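Local coordinates for protein 4-dehydrase (PDB 2PO3) that takes part in desosamine biosynthesis, probably as a pyridoxal phosphate-dependent aminotransferase that acts on a TDP-linked sugar, at residues G88-V93 and R138-V143; G165-F170 and L188-V193; I310-V315 and R357-P362; E317-E322 and D377-C382. All coordinates share one frame; numbering follows the deposited sequence. Where two conformers were deposited one is given.

Contact 1 of 4, residues G88-V93 and R138-V143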
loop_
_atom_site.group_PDB
_atom_site.type_symbol
_atom_site.label_atom_id
_atom_site.label_comp_id
_atom_site.label_asym_id
_atom_site.label_seq_id
_atom_site.Cartn_x
_atom_site.Cartn_y
_atom_site.Cartn_z
ATOM N N GLY A 88 5.279 -6.328 -18.147
ATOM C CA GLY A 88 5.558 -5.384 -19.241
ATOM C C GLY A 88 4.354 -5.020 -20.107
ATOM O O GLY A 88 4.523 -4.724 -21.292
ATOM N N LEU A 89 3.160 -5.046 -19.502
ATOM C CA LEU A 89 1.935 -4.751 -20.200
ATOM C C LEU A 89 1.987 -3.358 -20.711
ATOM O O LEU A 89 2.527 -2.512 -20.052
ATOM C CB LEU A 89 0.691 -4.845 -19.294
ATOM C CG LEU A 89 0.507 -6.247 -18.752
ATOM C CD1 LEU A 89 -0.836 -6.372 -18.023
ATOM C CD2 LEU A 89 0.606 -7.252 -19.893
ATOM N N THR A 90 1.402 -3.137 -21.875
ATOM C CA THR A 90 1.362 -1.823 -22.459
ATOM C C THR A 90 0.012 -1.591 -23.105
ATOM O O THR A 90 -0.750 -2.495 -23.473
ATOM C CB THR A 90 2.447 -1.669 -23.555
ATOM O OG1 THR A 90 2.296 -2.697 -24.513
ATOM C CG2 THR A 90 3.839 -1.724 -22.937
ATOM N N GLY A 91 -0.298 -0.325 -23.261
ATOM C CA GLY A 91 -1.532 0.038 -23.925
ATOM C C GLY A 91 -2.849 -0.352 -23.294
ATOM O O GLY A 91 -3.192 0.100 -22.201
ATOM N N GLU A 92 -3.573 -1.181 -24.035
ATOM C CA GLU A 92 -4.892 -1.610 -23.657
ATOM C C GLU A 92 -5.005 -2.946 -23.016
ATOM O O GLU A 92 -4.304 -3.894 -23.396
ATOM C CB GLU A 92 -5.762 -1.639 -24.944
ATOM C CG GLU A 92 -5.992 -0.226 -25.514
ATOM C CD GLU A 92 -6.735 -0.200 -26.822
ATOM O OE1 GLU A 92 -7.259 -1.172 -27.337
ATOM O OE2 GLU A 92 -6.735 0.999 -27.338
ATOM N N VAL A 93 -5.949 -2.969 -22.073
ATOM C CA VAL A 93 -6.276 -4.177 -21.332
ATOM C C VAL A 93 -7.776 -4.432 -21.351
ATOM O O VAL A 93 -8.605 -3.639 -20.898
ATOM C CB VAL A 93 -5.696 -4.247 -19.929
ATOM C CG1 VAL A 93 -6.107 -5.582 -19.290
ATOM C CG2 VAL A 93 -4.173 -4.097 -19.980
ATOM N N ARG A 138 -3.062 -2.147 -30.017
ATOM C CA ARG A 138 -2.628 -1.727 -28.689
ATOM C C ARG A 138 -2.866 -2.729 -27.551
ATOM O O ARG A 138 -2.285 -2.617 -26.473
ATOM C CB ARG A 138 -3.271 -0.408 -28.330
ATOM C CG ARG A 138 -2.905 0.647 -29.344
ATOM C CD ARG A 138 -3.879 1.814 -29.387
ATOM N NE ARG A 138 -5.260 1.471 -29.734
ATOM C CZ ARG A 138 -5.744 1.445 -30.970
ATOM N NH1 ARG A 138 -5.002 1.703 -32.041
ATOM N NH2 ARG A 138 -7.019 1.132 -31.140
ATOM N N THR A 139 -3.718 -3.723 -27.759
ATOM C CA THR A 139 -3.990 -4.691 -26.711
ATOM C C THR A 139 -2.827 -5.567 -26.278
ATOM O O THR A 139 -2.207 -6.251 -27.089
ATOM C CB THR A 139 -5.163 -5.612 -27.084
ATOM O OG1 THR A 139 -6.125 -4.814 -27.734
ATOM C CG2 THR A 139 -5.789 -6.240 -25.836
ATOM N N SER A 140 -2.556 -5.576 -24.974
ATOM C CA SER A 140 -1.503 -6.431 -24.464
ATOM C C SER A 140 -2.083 -7.607 -23.670
ATOM O O SER A 140 -1.475 -8.675 -23.531
ATOM C CB SER A 140 -0.545 -5.641 -23.589
ATOM O OG SER A 140 -1.290 -4.645 -22.918
ATOM N N ALA A 141 -3.279 -7.414 -23.095
ATOM C CA ALA A 141 -3.852 -8.475 -22.283
ATOM C C ALA A 141 -5.342 -8.354 -22.020
ATOM O O ALA A 141 -6.011 -7.355 -22.317
ATOM C CB ALA A 141 -3.134 -8.525 -20.929
ATOM N N VAL A 142 -5.783 -9.449 -21.417
ATOM C CA VAL A 142 -7.117 -9.713 -20.963
ATOM C C VAL A 142 -7.095 -9.985 -19.448
ATOM O O VAL A 142 -6.371 -10.837 -18.918
ATOM C CB VAL A 142 -7.725 -10.938 -21.674
ATOM C CG1 VAL A 142 -9.179 -11.227 -21.269
ATOM C CG2 VAL A 142 -7.636 -10.818 -23.181
ATOM N N VAL A 143 -7.937 -9.256 -18.739
ATOM C CA VAL A 143 -8.065 -9.436 -17.307
ATOM C C VAL A 143 -9.535 -9.721 -17.007
ATOM O O VAL A 143 -10.384 -8.821 -17.098
ATOM C CB VAL A 143 -7.576 -8.226 -16.479
ATOM C CG1 VAL A 143 -7.763 -8.465 -14.987
ATOM C CG2 VAL A 143 -6.091 -7.985 -16.663
HETATM O O HOH W 1 0.442 -2.035 -26.194
HETATM O O HOH W 2 -8.159 -3.419 -26.636
#
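Val93 packs against Val143 and Ala141 at the buried end of this contact. Its CG1 lies anti to the backbone N (chi1 -179°), where it meets Val143 CG2 at 3.6 Å. Close by, Leu89 CD2 reaches Ala141 CB at 4.1 Å. Tyr169 of strand 167-171 touches both Leu89 and Ala141. The backbones are joined directly: Ser140 N bonds to Glu92 O at 2.9 Å, and Glu92 N bonds to Arg138 O at 3.1 Å. Strands 92-96 and 139-145 are parallel neighbours in the seven-stranded mixed sheet of the aminotransferase fold. Glu92 pairs with Thr139 and Val93 with Ala141, so the register slips by one residue, a beta bulge. The end around Thr90 and Arg138 is looser and more exposed. Here the salt bridge from Arg138 NE to Glu92 OE2 spans 2.9 Å. OE2 lies in the guanidinium plane, but NE stands above the carboxylate plane, and the two planes are 64° apart. Arg138 was deposited in two conformers, so the bridge is certain only for the one described. Glu92 OE1 bonds to Thr136 OG1 and shares a water with Thr139 OG1. Thr139 OG1 also accepts from Thr136 N. An alanine in place of Glu92 would probably leave Arg138 NE without its charged mate and Thr136 OG1 without this partner. Another water links Thr90 OG1 to Arg138 O.

Contact 2 of 4, residues G165-F170 and L188-V193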
loop_
_atom_site.group_PDB
_atom_site.type_symbol
_atom_site.label_atom_id
_atom_site.label_comp_id
_atom_site.label_asym_id
_atom_site.label_seq_id
_atom_site.Cartn_x
_atom_site.Cartn_y
_atom_site.Cartn_z
ATOM N N GLY A 165 -2.388 -13.312 -29.387
ATOM C CA GLY A 165 -1.095 -13.081 -28.764
ATOM C C GLY A 165 -1.211 -12.110 -27.571
ATOM O O GLY A 165 -0.473 -11.115 -27.502
ATOM N N LEU A 166 -2.156 -12.415 -26.646
ATOM C CA LEU A 166 -2.441 -11.641 -25.433
ATOM C C LEU A 166 -2.209 -12.479 -24.180
ATOM O O LEU A 166 -2.342 -13.711 -24.217
ATOM C CB LEU A 166 -3.932 -11.273 -25.404
ATOM C CG LEU A 166 -4.305 -10.495 -26.637
ATOM C CD1 LEU A 166 -5.786 -10.095 -26.574
ATOM C CD2 LEU A 166 -3.403 -9.272 -26.660
ATOM N N ARG A 167 -1.879 -11.819 -23.049
ATOM C CA ARG A 167 -1.675 -12.543 -21.786
ATOM C C ARG A 167 -3.007 -12.673 -21.094
ATOM O O ARG A 167 -3.912 -11.860 -21.320
ATOM C CB ARG A 167 -0.674 -11.915 -20.813
ATOM C CG ARG A 167 0.715 -11.613 -21.389
ATOM C CD ARG A 167 1.670 -12.811 -21.520
ATOM N NE ARG A 167 3.000 -12.426 -22.019
ATOM C CZ ARG A 167 4.122 -13.164 -21.975
ATOM N NH1 ARG A 167 4.170 -14.390 -21.443
ATOM N NH2 ARG A 167 5.242 -12.650 -22.488
ATOM N N LEU A 168 -3.136 -13.680 -20.256
ATOM C CA LEU A 168 -4.410 -13.843 -19.575
ATOM C C LEU A 168 -4.275 -13.859 -18.058
ATOM O O LEU A 168 -3.644 -14.753 -17.483
ATOM C CB LEU A 168 -5.146 -15.113 -20.055
ATOM C CG LEU A 168 -6.419 -15.516 -19.267
ATOM C CD1 LEU A 168 -7.611 -14.585 -19.551
ATOM C CD2 LEU A 168 -6.840 -16.946 -19.634
ATOM N N TYR A 169 -4.889 -12.858 -17.417
ATOM C CA TYR A 169 -4.865 -12.769 -15.963
ATOM C C TYR A 169 -6.263 -12.589 -15.409
ATOM O O TYR A 169 -7.182 -12.209 -16.164
ATOM C CB TYR A 169 -4.034 -11.571 -15.440
ATOM C CG TYR A 169 -2.714 -11.454 -16.130
ATOM C CD1 TYR A 169 -2.504 -10.447 -17.070
ATOM C CD2 TYR A 169 -1.674 -12.344 -15.846
ATOM C CE1 TYR A 169 -1.269 -10.320 -17.708
ATOM C CE2 TYR A 169 -0.427 -12.229 -16.472
ATOM C CZ TYR A 169 -0.234 -11.209 -17.405
ATOM O OH TYR A 169 0.959 -11.058 -18.054
ATOM N N PHE A 170 -6.376 -12.819 -14.074
ATOM C CA PHE A 170 -7.628 -12.641 -13.346
ATOM C C PHE A 170 -7.562 -11.845 -12.052
ATOM O O PHE A 170 -6.648 -11.954 -11.233
ATOM C CB PHE A 170 -8.369 -13.929 -12.965
ATOM C CG PHE A 170 -8.758 -14.685 -14.189
ATOM C CD1 PHE A 170 -8.013 -15.799 -14.585
ATOM C CD2 PHE A 170 -9.826 -14.228 -14.960
ATOM C CE1 PHE A 170 -8.356 -16.509 -15.734
ATOM C CE2 PHE A 170 -10.175 -14.933 -16.116
ATOM C CZ PHE A 170 -9.446 -16.065 -16.490
ATOM N N LEU A 188 -5.895 -20.498 -12.767
ATOM C CA LEU A 188 -6.467 -20.468 -14.085
ATOM C C LEU A 188 -5.855 -19.473 -14.997
ATOM O O LEU A 188 -5.889 -19.675 -16.202
ATOM C CB LEU A 188 -7.974 -20.185 -14.037
ATOM C CG LEU A 188 -8.630 -21.087 -13.039
ATOM C CD1 LEU A 188 -10.009 -20.540 -12.717
ATOM C CD2 LEU A 188 -8.708 -22.451 -13.698
ATOM N N GLY A 189 -5.333 -18.380 -14.456
ATOM C CA GLY A 189 -4.766 -17.424 -15.406
ATOM C C GLY A 189 -3.274 -17.586 -15.428
ATOM O O GLY A 189 -2.748 -18.492 -14.776
ATOM N N ASP A 190 -2.630 -16.697 -16.168
ATOM C CA ASP A 190 -1.192 -16.674 -16.248
ATOM C C ASP A 190 -0.711 -16.341 -14.827
ATOM O O ASP A 190 0.385 -16.742 -14.397
ATOM C CB ASP A 190 -0.752 -15.545 -17.225
ATOM C CG ASP A 190 -0.973 -15.965 -18.665
ATOM O OD1 ASP A 190 -1.214 -17.108 -18.964
ATOM O OD2 ASP A 190 -0.867 -15.002 -19.554
ATOM N N ALA A 191 -1.581 -15.571 -14.126
ATOM C CA ALA A 191 -1.412 -15.098 -12.755
ATOM C C ALA A 191 -2.697 -14.462 -12.292
ATOM O O ALA A 191 -3.425 -13.878 -13.104
ATOM C CB ALA A 191 -0.285 -14.070 -12.630
ATOM N N GLU A 192 -2.955 -14.569 -10.975
ATOM C CA GLU A 192 -4.156 -13.996 -10.383
ATOM C C GLU A 192 -3.871 -13.165 -9.125
ATOM O O GLU A 192 -2.836 -13.358 -8.454
ATOM C CB GLU A 192 -5.298 -15.020 -10.195
ATOM C CG GLU A 192 -5.469 -15.983 -11.404
ATOM C CD GLU A 192 -6.605 -16.946 -11.186
ATOM O OE1 GLU A 192 -7.536 -16.676 -10.462
ATOM O OE2 GLU A 192 -6.476 -18.101 -11.797
ATOM N N VAL A 193 -4.803 -12.230 -8.824
ATOM C CA VAL A 193 -4.662 -11.363 -7.661
ATOM C C VAL A 193 -5.768 -11.573 -6.660
ATOM O O VAL A 193 -6.935 -11.477 -7.038
ATOM C CB VAL A 193 -4.544 -9.871 -7.997
ATOM C CG1 VAL A 193 -4.059 -9.054 -6.802
ATOM C CG2 VAL A 193 -3.506 -9.674 -9.096
#
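Phe170 turns the edge of its ring to Leu188 C and Gly189 N. Its CE1 also lies 3.7 Å from Gly189 CA. A CB on Gly189 would clash with Phe170 CD1 and crowd Leu168 O. Glu192 comes to the same ring from its own strand. Its chain is extended beyond CG, and its CD lies 3.9 Å from Phe170 CD1. OE2 then turns back to its own segment and accepts two backbone N-H groups, Leu188 N at 2.7 Å and Gly189 N at 2.9 Å. OE1 bonds to His146 NE2, and the rings of His146 and Phe170 meet. An alanine in place of Glu192 would probably leave these two N-H groups and His146 without their partner, and the turn less firmly held. On the opposite face, Tyr169 CD2 packs on Ala191 CB at 3.9 Å, and Leu83 of helix 76-87 touches both residues. Strands 167-171 and 191-195 are parallel neighbours in the mixed seven-stranded sheet, with Phe170 N bonded to Ala191 O and Val193 N to Phe170 O. The Val193 side chain lies about 7 Å from the bound PLP-sugar adduct. Just before this pairing, Asp190 grips Leu168 twice. Asp190 N bonds to Leu168 O at 2.6 Å. Asp190 OD2 takes Leu168 N at 2.7 Å, from above the carboxylate plane. OD1 makes a salt bridge with Arg158. The Asp190 carboxylate therefore has both a backbone N-H and a guanidinium as partners, which would probably favour its charged form.

Contact 3 of 4, residues I310-V315 and R357-P362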
loop_
_atom_site.group_PDB
_atom_site.type_symbol
_atom_site.label_atom_id
_atom_site.label_comp_id
_atom_site.label_asym_id
_atom_site.label_seq_id
_atom_site.Cartn_x
_atom_site.Cartn_y
_atom_site.Cartn_z
ATOM N N ILE A 310 -40.854 -2.035 -7.989
ATOM C CA ILE A 310 -39.944 -1.266 -7.139
ATOM C C ILE A 310 -38.504 -1.503 -7.585
ATOM O O ILE A 310 -38.083 -2.651 -7.725
ATOM C CB ILE A 310 -40.084 -1.485 -5.629
ATOM C CG1 ILE A 310 -39.084 -0.636 -4.871
ATOM C CG2 ILE A 310 -39.853 -2.928 -5.195
ATOM C CD1 ILE A 310 -39.400 -0.535 -3.379
ATOM N N HIS A 311 -37.764 -0.421 -7.827
ATOM C CA HIS A 311 -36.364 -0.474 -8.251
ATOM C C HIS A 311 -35.452 -0.877 -7.100
ATOM O O HIS A 311 -35.725 -0.484 -5.967
ATOM C CB HIS A 311 -35.846 0.925 -8.682
ATOM C CG HIS A 311 -34.544 0.891 -9.466
ATOM N ND1 HIS A 311 -33.282 0.746 -8.851
ATOM C CD2 HIS A 311 -34.321 0.973 -10.820
ATOM C CE1 HIS A 311 -32.354 0.740 -9.815
ATOM N NE2 HIS A 311 -32.947 0.875 -11.006
ATOM N N ARG A 312 -34.366 -1.625 -7.423
ATOM C CA ARG A 312 -33.324 -2.080 -6.483
ATOM C C ARG A 312 -32.847 -0.957 -5.539
ATOM O O ARG A 312 -32.660 -1.108 -4.326
ATOM C CB ARG A 312 -32.141 -2.557 -7.332
ATOM C CG ARG A 312 -30.998 -3.225 -6.563
ATOM C CD ARG A 312 -29.988 -2.204 -6.036
ATOM N NE ARG A 312 -29.569 -1.171 -7.003
ATOM C CZ ARG A 312 -28.757 -1.373 -8.047
ATOM N NH1 ARG A 312 -28.254 -2.572 -8.313
ATOM N NH2 ARG A 312 -28.434 -0.350 -8.852
ATOM N N ASP A 313 -32.658 0.221 -6.118
ATOM C CA ASP A 313 -32.189 1.362 -5.359
ATOM C C ASP A 313 -33.072 1.730 -4.195
ATOM O O ASP A 313 -32.598 2.045 -3.100
ATOM C CB ASP A 313 -31.995 2.589 -6.257
ATOM C CG ASP A 313 -30.854 2.453 -7.224
ATOM O OD1 ASP A 313 -30.057 1.530 -7.179
ATOM O OD2 ASP A 313 -30.811 3.441 -8.094
ATOM N N LEU A 314 -34.371 1.701 -4.459
ATOM C CA LEU A 314 -35.356 2.038 -3.462
ATOM C C LEU A 314 -35.414 0.957 -2.401
ATOM O O LEU A 314 -35.571 1.230 -1.195
ATOM C CB LEU A 314 -36.732 2.311 -4.082
ATOM C CG LEU A 314 -37.689 2.995 -3.089
ATOM C CD1 LEU A 314 -37.045 4.196 -2.386
ATOM C CD2 LEU A 314 -38.933 3.464 -3.839
ATOM N N VAL A 315 -35.260 -0.277 -2.884
ATOM C CA VAL A 315 -35.246 -1.377 -1.959
ATOM C C VAL A 315 -34.100 -1.108 -0.955
ATOM O O VAL A 315 -34.244 -1.190 0.291
ATOM C CB VAL A 315 -35.009 -2.691 -2.680
ATOM C CG1 VAL A 315 -34.642 -3.680 -1.583
ATOM C CG2 VAL A 315 -36.283 -3.161 -3.417
ATOM N N ARG A 357 -29.910 -4.569 -11.369
ATOM C CA ARG A 357 -30.731 -5.473 -10.538
ATOM C C ARG A 357 -30.142 -5.987 -9.218
ATOM O O ARG A 357 -30.879 -6.338 -8.289
ATOM C CB ARG A 357 -31.132 -6.683 -11.376
ATOM C CG ARG A 357 -31.566 -6.235 -12.763
ATOM C CD ARG A 357 -31.449 -7.318 -13.811
ATOM N NE ARG A 357 -31.879 -8.624 -13.329
ATOM C CZ ARG A 357 -33.147 -9.059 -13.361
ATOM N NH1 ARG A 357 -34.131 -8.323 -13.857
ATOM N NH2 ARG A 357 -33.461 -10.280 -12.907
ATOM N N VAL A 358 -28.806 -6.049 -9.158
ATOM C CA VAL A 358 -28.041 -6.568 -8.024
ATOM C C VAL A 358 -28.061 -5.859 -6.684
ATOM O O VAL A 358 -27.933 -4.631 -6.588
ATOM C CB VAL A 358 -26.638 -7.023 -8.446
ATOM C CG1 VAL A 358 -26.768 -7.988 -9.629
ATOM C CG2 VAL A 358 -25.716 -5.850 -8.823
ATOM N N LEU A 359 -28.199 -6.680 -5.635
ATOM C CA LEU A 359 -28.207 -6.171 -4.273
ATOM C C LEU A 359 -27.489 -7.166 -3.387
ATOM O O LEU A 359 -27.834 -8.361 -3.377
ATOM C CB LEU A 359 -29.631 -5.923 -3.721
ATOM C CG LEU A 359 -29.512 -5.219 -2.381
ATOM C CD1 LEU A 359 -28.909 -3.845 -2.556
ATOM C CD2 LEU A 359 -30.867 -5.039 -1.756
ATOM N N SER A 360 -26.488 -6.689 -2.649
ATOM C CA SER A 360 -25.732 -7.579 -1.759
ATOM C C SER A 360 -26.289 -7.530 -0.331
ATOM O O SER A 360 -26.440 -6.468 0.252
ATOM C CB SER A 360 -24.238 -7.216 -1.787
ATOM O OG SER A 360 -23.446 -8.386 -1.687
ATOM N N LEU A 361 -26.602 -8.663 0.271
ATOM C CA LEU A 361 -27.148 -8.690 1.638
ATOM C C LEU A 361 -26.138 -9.120 2.717
ATOM O O LEU A 361 -25.216 -9.877 2.442
ATOM C CB LEU A 361 -28.298 -9.717 1.605
ATOM C CG LEU A 361 -29.284 -9.446 0.461
ATOM C CD1 LEU A 361 -30.323 -10.545 0.400
ATOM C CD2 LEU A 361 -30.003 -8.125 0.718
ATOM N N PRO A 362 -26.290 -8.683 3.955
ATOM C CA PRO A 362 -25.368 -9.050 5.047
ATOM C C PRO A 362 -25.188 -10.552 5.283
ATOM O O PRO A 362 -26.148 -11.329 5.312
ATOM C CB PRO A 362 -25.956 -8.434 6.299
ATOM C CG PRO A 362 -26.913 -7.390 5.768
ATOM C CD PRO A 362 -27.464 -8.000 4.509
#
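The Arg312 guanidinium meets its partners at its edges: Val358 O on one side and the Asp313 carboxylate on another. Arg357 C stands oblique to the plane. NH1 donates to Val358 O at 2.7 Å, on a lone pair in the carbonyl plane, with the oxygen 18° out of the guanidinium plane. NE and NH2 both reach Asp313 OD1, at 2.8 Å and 3.0 Å, and this oxygen lies in the guanidinium plane. The salt bridge is side-on and fixes the rotation of the group. NH1 has a second acceptor in Ala355 O, so NH1 donates to two backbone carbonyls. The Arg312 chain is bent at chi2 (-86°) and chi3, and its CD lies 4.0 Å from Leu359 CD1. Val315 CG1 meets the other branch, Leu359 CD2, also at 4.0 Å. Val315 also touches Leu379 of helix 369-394. At the helix start, His311 is the N-cap: its ND1 accepts Asp313 N at 2.9 Å in the ring plane. This is the packing of a helix on a sheet. The first turn of helix 312-321 lies on strand 358-361, the third strand of a small antiparallel sheet.

Contact 4 of 4, residues E317-E322 and D377-C382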
loop_
_atom_site.group_PDB
_atom_site.type_symbol
_atom_site.label_atom_id
_atom_site.label_comp_id
_atom_site.label_asym_id
_atom_site.label_seq_id
_atom_site.Cartn_x
_atom_site.Cartn_y
_atom_site.Cartn_z
ATOM N N GLU A 317 -32.637 1.699 -0.067
ATOM C CA GLU A 317 -32.966 2.780 0.850
ATOM C C GLU A 317 -33.894 2.345 1.971
ATOM O O GLU A 317 -33.713 2.713 3.135
ATOM C CB GLU A 317 -33.662 3.929 0.105
ATOM C CG GLU A 317 -32.722 4.756 -0.789
ATOM C CD GLU A 317 -33.317 6.107 -1.101
ATOM O OE1 GLU A 317 -33.747 6.416 -2.204
ATOM O OE2 GLU A 317 -33.374 6.891 -0.048
ATOM N N VAL A 318 -34.906 1.563 1.605
ATOM C CA VAL A 318 -35.877 1.091 2.572
ATOM C C VAL A 318 -35.204 0.264 3.650
ATOM O O VAL A 318 -35.512 0.386 4.836
ATOM C CB VAL A 318 -36.999 0.297 1.904
ATOM C CG1 VAL A 318 -37.967 -0.250 2.944
ATOM C CG2 VAL A 318 -37.760 1.162 0.901
ATOM N N LEU A 319 -34.274 -0.592 3.220
ATOM C CA LEU A 319 -33.595 -1.420 4.206
ATOM C C LEU A 319 -32.609 -0.583 5.024
ATOM O O LEU A 319 -32.460 -0.721 6.234
ATOM C CB LEU A 319 -32.882 -2.624 3.573
ATOM C CG LEU A 319 -33.779 -3.749 3.036
ATOM C CD1 LEU A 319 -34.956 -3.226 2.208
ATOM C CD2 LEU A 319 -32.924 -4.690 2.178
ATOM N N LYS A 320 -31.913 0.306 4.352
ATOM C CA LYS A 320 -30.997 1.111 5.094
ATOM C C LYS A 320 -31.738 1.816 6.214
ATOM O O LYS A 320 -31.241 1.984 7.324
ATOM C CB LYS A 320 -30.336 2.133 4.206
ATOM C CG LYS A 320 -29.323 2.943 4.994
ATOM C CD LYS A 320 -28.167 3.424 4.131
ATOM C CE LYS A 320 -26.797 2.957 4.611
ATOM N NZ LYS A 320 -26.320 1.672 4.035
ATOM N N ALA A 321 -32.954 2.247 5.937
ATOM C CA ALA A 321 -33.675 2.920 7.000
ATOM C C ALA A 321 -33.978 2.010 8.183
ATOM O O ALA A 321 -34.115 2.421 9.339
ATOM C CB ALA A 321 -34.920 3.652 6.532
ATOM N N GLU A 322 -34.074 0.743 7.891
ATOM C CA GLU A 322 -34.363 -0.217 8.936
ATOM C C GLU A 322 -33.120 -0.687 9.667
ATOM O O GLU A 322 -33.209 -1.570 10.514
ATOM C CB GLU A 322 -35.115 -1.436 8.376
ATOM C CG GLU A 322 -36.578 -1.125 8.029
ATOM C CD GLU A 322 -37.314 -0.469 9.177
ATOM O OE1 GLU A 322 -37.256 -0.841 10.339
ATOM O OE2 GLU A 322 -38.008 0.571 8.795
ATOM N N ASP A 377 -37.817 -10.947 5.253
ATOM C CA ASP A 377 -39.144 -10.423 5.534
ATOM C C ASP A 377 -39.337 -9.032 4.995
ATOM O O ASP A 377 -40.385 -8.698 4.434
ATOM C CB ASP A 377 -39.427 -10.408 7.031
ATOM C CG ASP A 377 -39.860 -11.753 7.524
ATOM O OD1 ASP A 377 -40.019 -12.727 6.788
ATOM O OD2 ASP A 377 -40.030 -11.737 8.831
ATOM N N LEU A 378 -38.295 -8.237 5.195
ATOM C CA LEU A 378 -38.244 -6.875 4.719
ATOM C C LEU A 378 -38.195 -6.907 3.179
ATOM O O LEU A 378 -38.862 -6.150 2.476
ATOM C CB LEU A 378 -36.985 -6.206 5.289
ATOM C CG LEU A 378 -37.239 -5.018 6.215
ATOM C CD1 LEU A 378 -35.926 -4.285 6.548
ATOM C CD2 LEU A 378 -38.204 -4.050 5.541
ATOM N N LEU A 379 -37.418 -7.816 2.616
ATOM C CA LEU A 379 -37.361 -7.892 1.164
ATOM C C LEU A 379 -38.700 -8.332 0.583
ATOM O O LEU A 379 -39.175 -7.837 -0.447
ATOM C CB LEU A 379 -36.345 -8.933 0.722
ATOM C CG LEU A 379 -34.931 -8.377 0.647
ATOM C CD1 LEU A 379 -34.010 -9.447 0.074
ATOM C CD2 LEU A 379 -34.921 -7.184 -0.291
ATOM N N ARG A 380 -39.302 -9.304 1.255
ATOM C CA ARG A 380 -40.573 -9.854 0.844
ATOM C C ARG A 380 -41.615 -8.751 0.849
ATOM O O ARG A 380 -42.417 -8.648 -0.056
ATOM C CB ARG A 380 -40.940 -10.993 1.770
ATOM C CG ARG A 380 -42.227 -11.707 1.397
ATOM C CD ARG A 380 -42.309 -13.004 2.161
ATOM N NE ARG A 380 -41.316 -13.994 1.724
ATOM C CZ ARG A 380 -41.453 -14.806 0.660
ATOM N NH1 ARG A 380 -42.527 -14.770 -0.132
ATOM N NH2 ARG A 380 -40.490 -15.683 0.354
ATOM N N LEU A 381 -41.594 -7.898 1.860
ATOM C CA LEU A 381 -42.540 -6.796 1.922
ATOM C C LEU A 381 -42.392 -5.898 0.682
ATOM O O LEU A 381 -43.341 -5.603 -0.072
ATOM C CB LEU A 381 -42.305 -5.992 3.223
ATOM C CG LEU A 381 -43.084 -4.689 3.364
ATOM C CD1 LEU A 381 -44.559 -5.037 3.423
ATOM C CD2 LEU A 381 -42.725 -3.949 4.657
ATOM N N CYS A 382 -41.150 -5.473 0.457
ATOM C CA CYS A 382 -40.795 -4.614 -0.668
ATOM C C CYS A 382 -41.216 -5.163 -2.017
ATOM O O CYS A 382 -41.691 -4.462 -2.903
ATOM C CB CYS A 382 -39.254 -4.392 -0.730
ATOM S SG CYS A 382 -38.579 -3.385 0.622
#
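Two helices packed roughly antiparallel, 312-321 and 369-394, meet through Val318 and Leu319 of one, with Glu322 next along the chain, and Leu378, Leu379 and Cys382 of the other. Their local axes approach to 10.6 Å with 141° between directions. Leu319 carries the middle. Leu319 and Leu378 lie side by side, running opposite ways, with Leu319 CG 4.2 Å from Leu378 CD1. Leu319 CD2 meets Leu379 CD2 at 4.0 Å, the two side chains at about a right angle. Its CD1 touches Cys382 SG at 4.0 Å. That sulfur lies anti to the carbonyl carbon (chi1 -69°) and also meets Val318 CG1 at 3.9 Å, so it fits between two branches of the first helix. At the other end, Leu378 CD1 sits 3.5 Å from Glu322 CB. Only the aliphatic part of Glu322 joins this packing. Its carboxylate turns elsewhere: OE2 accepts Ala9 N and OE1 accepts Ala16 N, so both oxygens of this buried group are satisfied. Glu322 O also takes Arg374 NH2, one turn before Leu378. Leu319 rests further on Val324 of the next short strand. The arrangement is that of an apolar helix-helix interface, lined by leucine, valine and cysteine.

In the fold
The four contacts form two pairs. Contacts 1 and 2 have centres 11 Å apart and share the seven-stranded sheet, since strands 139-145 and 167-171 are neighbours in it. Contacts 3 and 4 have centres 9 Å apart and share helix 312-321, whose first half meets strand 358-361 and whose end meets helix 369-394. Contacts 2 and 4 lie 40 Å apart between centres, on opposite sides of the chain's centre. Along the chain, contact 1 closes before contact 2 opens, and both precede contacts 3 and 4, whose segments alternate. Contacts 1 and 2 thus build the sheet close to the bound PLP-sugar adduct, while contacts 3 and 4 hold together a separate helix-and-sheet part farther from it.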